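Local coordinates for acyl-[acyl-carrier-protein]--UDP-N-acetylglucosamine O-acyltransferase (Helicobacter pylori, PDB 1J2Z) that transfers a (3R)-hydroxyacyl chain from acyl carrier protein to UDP-N-acetylglucosamine, probably as the first step of lipid A biosynthesis, at residues 86-89 against 90-94. Residues are numbered along the deposited sequence; the frame is centred on the assembly and turned at random.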
loop_
_atom_site.group_PDB
_atom_site.type_symbol
_atom_site.label_atom_id
_atom_site.label_comp_id
_atom_site.label_asym_id
_atom_site.label_seq_id
_atom_site.Cartn_x
_atom_site.Cartn_y
_atom_site.Cartn_z
ATOM N N ASN A 86 17.441 13.643 6.991
ATOM C CA ASN A 86 16.504 12.587 6.664
ATOM C C ASN A 86 15.951 12.765 5.258
ATOM O O ASN A 86 15.930 13.872 4.715
ATOM C CB ASN A 86 15.352 12.568 7.667
ATOM C CG ASN A 86 15.788 12.090 9.033
ATOM O OD1 ASN A 86 16.236 10.956 9.186
ATOM N ND2 ASN A 86 15.668 12.953 10.032
ATOM N N LEU A 87 15.529 11.654 4.668
ATOM C CA LEU A 87 14.923 11.655 3.343
ATOM C C LEU A 87 13.548 11.039 3.554
ATOM O O LEU A 87 13.438 9.882 3.962
ATOM C CB LEU A 87 15.738 10.795 2.373
ATOM C CG LEU A 87 17.066 11.375 1.883
ATOM C CD1 LEU A 87 17.877 10.302 1.149
ATOM C CD2 LEU A 87 16.782 12.554 0.971
ATOM N N ILE A 88 12.503 11.820 3.312
ATOM C CA ILE A 88 11.144 11.326 3.484
ATOM C C ILE A 88 10.447 11.449 2.141
ATOM O O ILE A 88 10.193 12.553 1.657
ATOM C CB ILE A 88 10.401 12.128 4.576
ATOM C CG1 ILE A 88 11.125 11.938 5.917
ATOM C CG2 ILE A 88 8.951 11.669 4.674
ATOM C CD1 ILE A 88 10.548 12.743 7.068
ATOM N N ARG A 89 10.143 10.301 1.544
ATOM C CA ARG A 89 9.535 10.267 0.224
ATOM C C ARG A 89 8.037 10.529 0.123
ATOM O O ARG A 89 7.345 10.732 1.121
ATOM C CB ARG A 89 9.882 8.939 -0.456
ATOM C CG ARG A 89 11.385 8.735 -0.644
ATOM C CD ARG A 89 12.023 9.880 -1.447
ATOM N NE ARG A 89 11.403 10.071 -2.760
ATOM C CZ ARG A 89 12.063 10.054 -3.918
ATOM N NH1 ARG A 89 13.371 9.846 -3.939
ATOM N NH2 ARG A 89 11.420 10.270 -5.059
ATOM N N GLU A 90 7.563 10.521 -1.119
ATOM C CA GLU A 90 6.168 10.778 -1.465
ATOM C C GLU A 90 5.117 9.922 -0.757
ATOM O O GLU A 90 5.287 8.717 -0.584
ATOM C CB GLU A 90 5.977 10.610 -2.976
ATOM C CG GLU A 90 6.795 11.554 -3.848
ATOM C CD GLU A 90 8.224 11.090 -4.086
ATOM O OE1 GLU A 90 8.869 11.665 -4.982
ATOM O OE2 GLU A 90 8.710 10.168 -3.391
ATOM N N PHE A 91 4.023 10.566 -0.366
ATOM C CA PHE A 91 2.891 9.901 0.279
ATOM C C PHE A 91 3.114 9.329 1.673
ATOM O O PHE A 91 2.307 8.523 2.145
ATOM C CB PHE A 91 2.351 8.800 -0.636
ATOM C CG PHE A 91 2.186 9.234 -2.065
ATOM C CD1 PHE A 91 2.904 8.612 -3.082
ATOM C CD2 PHE A 91 1.330 10.278 -2.390
ATOM C CE1 PHE A 91 2.771 9.027 -4.407
ATOM C CE2 PHE A 91 1.187 10.701 -3.711
ATOM C CZ PHE A 91 1.911 10.074 -4.722
ATOM N N CYS A 92 4.201 9.713 2.332
ATOM C CA CYS A 92 4.424 9.228 3.691
ATOM C C CYS A 92 3.437 9.937 4.604
ATOM O O CYS A 92 3.020 11.059 4.325
ATOM C CB CYS A 92 5.845 9.527 4.165
ATOM S SG CYS A 92 7.068 8.388 3.529
ATOM N N MET A 93 3.056 9.279 5.692
ATOM C CA MET A 93 2.111 9.868 6.632
ATOM C C MET A 93 2.643 9.554 8.020
ATOM O O MET A 93 2.776 8.390 8.391
ATOM C CB MET A 93 0.727 9.256 6.426
ATOM C CG MET A 93 -0.430 10.098 6.952
ATOM S SD MET A 93 -0.773 9.811 8.679
ATOM C CE MET A 93 -1.965 8.460 8.578
ATOM N N ILE A 94 2.963 10.600 8.775
ATOM C CA ILE A 94 3.527 10.441 10.108
ATOM C C ILE A 94 2.750 11.263 11.129
ATOM O O ILE A 94 2.581 12.470 10.966
ATOM C CB ILE A 94 5.002 10.885 10.120
ATOM C CG1 ILE A 94 5.784 10.098 9.064
ATOM C CG2 ILE A 94 5.612 10.654 11.497
ATOM C CD1 ILE A 94 7.234 10.510 8.942
#
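Arg89 and its sequence neighbour Glu90 form a side-on salt bridge, their side chains running alongside each other in the same direction. Arg89 NE donates to Glu90 OE2 at 2.8 Å with an N-H...O angle of 159°, arriving on the syn side of that oxygen but out of the carboxylate plane. Arg89 NH2 meets the syn lone pair of Glu90 OE1 at 2.9 Å. A weak third hydrogen bond runs from Arg89 NH2 to Glu90 OE2 at 3.2 Å. The pairing is not flat: guanidinium and carboxylate planes stand 40° apart. The arginine chain is bent at chi2 and chi3, and the glutamate at chi2, which brings NE and NH2 alongside the two carboxylate oxygens. The bridge is buried in a subunit interface, where the Thr66 hydroxyl of the second subunit is hydrogen-bonded to Glu90 OE1 and the Gln67 carbonyl of that subunit accepts from Arg89 NH2; Phe59 of the same chain makes a cation-pi contact with Arg89.

Beneath the corner, Cys92 turns inward: its CB lies 3.8 Å from Ile88 CG2, and its SG is 3.4 Å from Arg89 O. Next to it, Ile88 CD1 and Ile94 CD1 approach loosely, to 4.4 Å, from adjoining walls. Arg89 to Cys92 form a type II turn, with Phe91 at positive phi (67°), linking strands 87-88 and 93-94 of different parallel sheets: a corner of the left-handed beta-helix of hexapeptide-repeat transferases, with Ile88, Cys92 and Ile94 turned into its core.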